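PDB 7D6V: succinate dehydrogenase (Membrane anchor subunit) from Mycolicibacterium smegmatis, which serves as the membrane anchor of succinate dehydrogenase, holding a Rieske-type [2Fe-2S] cluster and probably passing electrons to quinone. Local coordinates for residues 201-207 against 236-240; 57-61 against 79-85. All coordinates share one frame; numbering follows the deposited sequence.

In the fold
The chain leaves helix 33-55 and reaches interaction 2 first. There 57-61 meets 79-85 and closes a loop that carries strand 66-67, the antiparallel partner of strand 60-61. The chain then runs through helices 104-112, 115-124 and 155-175 to helix 188-204. Interaction 1 opens at the end of that helix. It closes across helices 207-215 and 224-237, where helix 240-264 starts. The two contacts follow in series and neither nest nor cross. The centres of interactions 1 and 2 are about 31 Å apart, on opposite sides of the chain's centre. Helix 240-264 begins at H240 in interaction 1, and its far part packs on segment 57-61, with M259 against A58.

Interaction 1. Residues 201-207 against 236-240; sequences VYTLSCH and LNTRH. With FES (Fe2/s2 (inorganic) cluster), chain J.
H240 meets S205 beside a Rieske-type [2Fe-2S] cluster, where the end of helix 188-204 faces the turn between helices 224-237 and 240-264. The H240 ring works at both nitrogens. Its NE2 binds one iron at 2.6 Å, and its ND1 donates to S205 OG. That bond is modelled at 2.4 Å, so its exact length is doubtful. S205 OG in turn donates to Y202 O, which links the iron ligand to the helix end. S205 O lies over one face of H240, offset toward the rim. The same oxygen accepts a nearly straight bond from N237 ND2 at 2.6 Å, with an N-H...O angle of 166°. N237 CG is anti to the backbone N (chi1 -178°), which carries the amide across to S205 and over the H207 ring. The amide and ring planes are 83° apart. The Y202 and H240 ring planes are nearly parallel but slid aside, with little ring overlap. L236 CB packs against S205 CB at 3.9 Å. C206 SG binds the second iron. C114 and H155 complete the set, so each iron takes one cysteine and one histidine. Y202 OH approaches the bridging sulfide S2 of the cluster to 3.4 Å.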
loop_
_atom_site.group_PDB
_atom_site.type_symbol
_atom_site.label_atom_id
_atom_site.label_comp_id
_atom_site.label_asym_id
_atom_site.label_seq_id
_atom_site.Cartn_x
_atom_site.Cartn_y
_atom_site.Cartn_z
ATOM N N VAL C 201 -23.245 -17.415 -23.266
ATOM C CA VAL C 201 -22.090 -16.745 -22.670
ATOM C C VAL C 201 -22.536 -15.814 -21.549
ATOM O O VAL C 201 -21.951 -15.796 -20.458
ATOM C CB VAL C 201 -21.292 -15.991 -23.747
ATOM C CG1 VAL C 201 -20.186 -15.172 -23.112
ATOM C CG2 VAL C 201 -20.717 -16.964 -24.752
ATOM N N TYR C 202 -23.587 -15.031 -21.800
ATOM C CA TYR C 202 -24.087 -14.114 -20.780
ATOM C C TYR C 202 -24.613 -14.863 -19.562
ATOM O O TYR C 202 -24.377 -14.453 -18.421
ATOM C CB TYR C 202 -25.177 -13.221 -21.368
ATOM C CG TYR C 202 -25.918 -12.416 -20.331
ATOM C CD1 TYR C 202 -25.274 -11.427 -19.603
ATOM C CD2 TYR C 202 -27.259 -12.649 -20.074
ATOM C CE1 TYR C 202 -25.947 -10.692 -18.653
ATOM C CE2 TYR C 202 -27.937 -11.920 -19.127
ATOM C CZ TYR C 202 -27.278 -10.942 -18.420
ATOM O OH TYR C 202 -27.958 -10.213 -17.477
ATOM N N THR C 203 -25.334 -15.962 -19.785
ATOM C CA THR C 203 -25.864 -16.743 -18.674
ATOM C C THR C 203 -24.749 -17.385 -17.857
ATOM O O THR C 203 -24.844 -17.470 -16.629
ATOM C CB THR C 203 -26.829 -17.805 -19.199
ATOM O OG1 THR C 203 -27.775 -17.191 -20.081
ATOM C CG2 THR C 203 -27.575 -18.466 -18.058
ATOM N N LEU C 204 -23.685 -17.841 -18.516
ATOM C CA LEU C 204 -22.599 -18.503 -17.808
ATOM C C LEU C 204 -21.597 -17.531 -17.202
ATOM O O LEU C 204 -20.765 -17.957 -16.397
ATOM C CB LEU C 204 -21.872 -19.471 -18.740
ATOM C CG LEU C 204 -22.686 -20.671 -19.221
ATOM C CD1 LEU C 204 -21.806 -21.625 -20.003
ATOM C CD2 LEU C 204 -23.345 -21.376 -18.051
ATOM N N SER C 205 -21.650 -16.251 -17.555
ATOM C CA SER C 205 -20.827 -15.248 -16.893
ATOM C C SER C 205 -21.520 -14.633 -15.682
ATOM O O SER C 205 -21.011 -13.660 -15.118
ATOM C CB SER C 205 -20.420 -14.158 -17.885
ATOM O OG SER C 205 -21.525 -13.362 -18.261
ATOM N N CYS C 206 -22.667 -15.180 -15.293
ATOM C CA CYS C 206 -23.420 -14.654 -14.158
ATOM C C CYS C 206 -22.666 -14.760 -12.833
ATOM O O CYS C 206 -21.930 -15.719 -12.602
ATOM C CB CYS C 206 -24.775 -15.358 -14.045
ATOM S SG CYS C 206 -25.515 -15.294 -12.396
ATOM N N HIS C 207 -22.857 -13.767 -11.969
ATOM C CA HIS C 207 -22.210 -13.751 -10.661
ATOM C C HIS C 207 -22.709 -14.880 -9.771
ATOM O O HIS C 207 -21.951 -15.389 -8.940
ATOM C CB HIS C 207 -22.437 -12.408 -9.971
ATOM C CG HIS C 207 -21.464 -11.348 -10.373
ATOM N ND1 HIS C 207 -21.788 -10.331 -11.243
ATOM C CD2 HIS C 207 -20.174 -11.142 -10.018
ATOM C CE1 HIS C 207 -20.739 -9.547 -11.410
ATOM N NE2 HIS C 207 -19.747 -10.018 -10.678
ATOM N N LEU C 236 -14.845 -15.290 -17.802
ATOM C CA LEU C 236 -16.039 -14.797 -18.488
ATOM C C LEU C 236 -16.691 -13.648 -17.726
ATOM O O LEU C 236 -17.172 -12.685 -18.332
ATOM C CB LEU C 236 -17.040 -15.930 -18.692
ATOM C CG LEU C 236 -16.783 -16.879 -19.856
ATOM C CD1 LEU C 236 -17.990 -17.765 -20.073
ATOM C CD2 LEU C 236 -16.457 -16.098 -21.112
ATOM N N ASN C 237 -16.723 -13.740 -16.397
ATOM C CA ASN C 237 -17.415 -12.775 -15.558
ATOM C C ASN C 237 -16.734 -11.416 -15.553
ATOM O O ASN C 237 -17.392 -10.409 -15.277
ATOM C CB ASN C 237 -17.517 -13.333 -14.138
ATOM C CG ASN C 237 -18.274 -12.424 -13.201
ATOM O OD1 ASN C 237 -17.677 -11.728 -12.383
ATOM N ND2 ASN C 237 -19.594 -12.434 -13.304
ATOM N N THR C 238 -15.435 -11.364 -15.847
ATOM C CA THR C 238 -14.771 -10.068 -15.959
ATOM C C THR C 238 -15.371 -9.198 -17.061
ATOM O O THR C 238 -15.219 -7.972 -17.017
ATOM C CB THR C 238 -13.276 -10.250 -16.212
ATOM O OG1 THR C 238 -13.081 -11.139 -17.318
ATOM C CG2 THR C 238 -12.597 -10.813 -14.984
ATOM N N ARG C 239 -16.048 -9.796 -18.042
ATOM C CA ARG C 239 -16.663 -9.080 -19.152
ATOM C C ARG C 239 -18.188 -9.130 -19.096
ATOM O O ARG C 239 -18.851 -9.089 -20.132
ATOM C CB ARG C 239 -16.177 -9.642 -20.487
ATOM C CG ARG C 239 -14.695 -9.477 -20.786
ATOM C CD ARG C 239 -14.303 -8.019 -20.956
ATOM N NE ARG C 239 -13.987 -7.360 -19.694
ATOM C CZ ARG C 239 -13.862 -6.046 -19.552
ATOM N NH1 ARG C 239 -14.032 -5.247 -20.596
ATOM N NH2 ARG C 239 -13.572 -5.529 -18.366
ATOM N N HIS C 240 -18.755 -9.221 -17.892
ATOM C CA HIS C 240 -20.195 -9.418 -17.760
ATOM C C HIS C 240 -20.985 -8.181 -18.168
ATOM O O HIS C 240 -22.093 -8.308 -18.703
ATOM C CB HIS C 240 -20.533 -9.823 -16.327
ATOM C CG HIS C 240 -21.881 -10.453 -16.180
ATOM N ND1 HIS C 240 -22.277 -11.541 -16.923
ATOM C CD2 HIS C 240 -22.926 -10.145 -15.379
ATOM C CE1 HIS C 240 -23.507 -11.881 -16.584
ATOM N NE2 HIS C 240 -23.923 -11.048 -15.649
HETATM FE FE1 FES J . -25.852 -10.673 -14.014
HETATM FE FE2 FES J . -26.440 -13.110 -13.037
HETATM S S1 FES J . -25.343 -11.486 -12.037
HETATM S S2 FES J . -26.881 -12.324 -15.039
#

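Interaction 2. Residues 57-61 against 79-85; sequences SAYWV and CAPGSSH
The W60 indole lies with one face against the type II beta turn A80-S83. S83 OG sits over that face, 3.0 Å above the plane and offset toward the rim. S83 CA stands almost on the normal of the six-membered ring, 4° off it and 4.1 Å from the centroid, as a CH-pi contact. G82 C lies over the same face, also toward the rim. W60 CH2 approaches the edge of the H85 imidazole, close to the plane of that ring, and S83 O lies over one H85 face. The Y59 ring is stacked on Y71. W60 belongs to the short strand 60-61, so the contact joins the small hairpin to the loop that follows it. With chi1 at 169°, W60 CG points opposite the backbone N, and the indole extends over the turn. A80 CB packs against W60 CD1 at 3.6 Å. Y59 also reaches the start of the turn, its hydroxyl accepting from A80 N at 3.0 Å. G82, with phi +90°, takes the third position of the turn, where glycine is common. The turn closes at A80 O, which accepts from S83 N and S83 OG, both from the same face of the carbonyl plane.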
loop_
_atom_site.group_PDB
_atom_site.type_symbol
_atom_site.label_atom_id
_atom_site.label_comp_id
_atom_site.label_asym_id
_atom_site.label_seq_id
_atom_site.Cartn_x
_atom_site.Cartn_y
_atom_site.Cartn_z
ATOM N N SER C 57 -48.051 -11.431 -33.999
ATOM C CA SER C 57 -47.924 -11.941 -35.354
ATOM C C SER C 57 -46.507 -11.688 -35.845
ATOM O O SER C 57 -45.725 -10.979 -35.208
ATOM C CB SER C 57 -48.956 -11.309 -36.293
ATOM O OG SER C 57 -48.626 -9.968 -36.597
ATOM N N ALA C 58 -46.188 -12.292 -36.990
ATOM C CA ALA C 58 -44.881 -12.173 -37.639
ATOM C C ALA C 58 -43.756 -12.645 -36.714
ATOM O O ALA C 58 -42.845 -11.897 -36.361
ATOM C CB ALA C 58 -44.635 -10.741 -38.125
ATOM N N TYR C 59 -43.834 -13.919 -36.336
ATOM C CA TYR C 59 -42.858 -14.501 -35.428
ATOM C C TYR C 59 -42.407 -15.899 -35.826
ATOM O O TYR C 59 -41.562 -16.471 -35.133
ATOM C CB TYR C 59 -43.422 -14.540 -33.996
ATOM C CG TYR C 59 -44.698 -15.336 -33.864
ATOM C CD1 TYR C 59 -44.665 -16.697 -33.603
ATOM C CD2 TYR C 59 -45.935 -14.730 -34.010
ATOM C CE1 TYR C 59 -45.822 -17.430 -33.487
ATOM C CE2 TYR C 59 -47.099 -15.455 -33.894
ATOM C CZ TYR C 59 -47.037 -16.806 -33.633
ATOM O OH TYR C 59 -48.193 -17.535 -33.517
ATOM N N TRP C 60 -42.929 -16.462 -36.913
ATOM C CA TRP C 60 -42.672 -17.848 -37.273
ATOM C C TRP C 60 -42.570 -17.969 -38.784
ATOM O O TRP C 60 -43.477 -17.539 -39.501
ATOM C CB TRP C 60 -43.789 -18.753 -36.738
ATOM C CG TRP C 60 -43.796 -20.159 -37.255
ATOM C CD1 TRP C 60 -44.715 -20.717 -38.087
ATOM C CD2 TRP C 60 -42.864 -21.197 -36.935
ATOM N NE1 TRP C 60 -44.407 -22.031 -38.321
ATOM C CE2 TRP C 60 -43.274 -22.351 -37.624
ATOM C CE3 TRP C 60 -41.719 -21.261 -36.139
ATOM C CZ2 TRP C 60 -42.580 -23.551 -37.544
ATOM C CZ3 TRP C 60 -41.032 -22.453 -36.061
ATOM C CH2 TRP C 60 -41.465 -23.581 -36.757
ATOM N N VAL C 61 -41.474 -18.550 -39.264
ATOM C CA VAL C 61 -41.324 -18.907 -40.670
ATOM C C VAL C 61 -41.599 -20.396 -40.804
ATOM O O VAL C 61 -40.852 -21.225 -40.270
ATOM C CB VAL C 61 -39.929 -18.554 -41.204
ATOM C CG1 VAL C 61 -39.910 -18.658 -42.713
ATOM C CG2 VAL C 61 -39.523 -17.168 -40.764
ATOM N N CYS C 79 -51.460 -20.394 -31.757
ATOM C CA CYS C 79 -50.145 -20.169 -32.328
ATOM C C CYS C 79 -50.071 -20.716 -33.748
ATOM O O CYS C 79 -50.868 -21.562 -34.157
ATOM C CB CYS C 79 -49.078 -20.824 -31.454
ATOM S SG CYS C 79 -49.172 -20.329 -29.721
ATOM N N ALA C 80 -49.098 -20.211 -34.499
ATOM C CA ALA C 80 -48.928 -20.630 -35.882
ATOM C C ALA C 80 -48.604 -22.121 -35.938
ATOM O O ALA C 80 -47.911 -22.638 -35.054
ATOM C CB ALA C 80 -47.816 -19.826 -36.554
ATOM N N PRO C 81 -49.100 -22.841 -36.944
ATOM C CA PRO C 81 -48.841 -24.283 -37.022
ATOM C C PRO C 81 -47.350 -24.585 -37.060
ATOM O O PRO C 81 -46.599 -24.002 -37.844
ATOM C CB PRO C 81 -49.535 -24.693 -38.325
ATOM C CG PRO C 81 -50.606 -23.676 -38.504
ATOM C CD PRO C 81 -50.032 -22.390 -37.992
ATOM N N GLY C 82 -46.930 -25.514 -36.201
ATOM C CA GLY C 82 -45.547 -25.914 -36.106
ATOM C C GLY C 82 -44.712 -25.125 -35.123
ATOM O O GLY C 82 -43.557 -25.496 -34.882
ATOM N N SER C 83 -45.254 -24.052 -34.544
ATOM C CA SER C 83 -44.490 -23.240 -33.606
ATOM C C SER C 83 -44.422 -23.846 -32.213
ATOM O O SER C 83 -43.536 -23.480 -31.436
ATOM C CB SER C 83 -45.091 -21.840 -33.512
ATOM O OG SER C 83 -45.111 -21.211 -34.775
ATOM N N SER C 84 -45.329 -24.758 -31.880
ATOM C CA SER C 84 -45.371 -25.365 -30.553
ATOM C C SER C 84 -44.477 -26.596 -30.560
ATOM O O SER C 84 -44.861 -27.658 -31.051
ATOM C CB SER C 84 -46.803 -25.712 -30.169
ATOM O OG SER C 84 -47.572 -24.537 -30.010
ATOM N N HIS C 85 -43.274 -26.450 -30.013
ATOM C CA HIS C 85 -42.316 -27.542 -29.953
ATOM C C HIS C 85 -42.446 -28.382 -28.694
ATOM O O HIS C 85 -41.873 -29.474 -28.636
ATOM C CB HIS C 85 -40.895 -26.990 -30.066
ATOM C CG HIS C 85 -40.664 -26.198 -31.312
ATOM N ND1 HIS C 85 -39.792 -25.133 -31.370
ATOM C CD2 HIS C 85 -41.203 -26.312 -32.547
ATOM C CE1 HIS C 85 -39.800 -24.629 -32.592
ATOM N NE2 HIS C 85 -40.648 -25.327 -33.325
#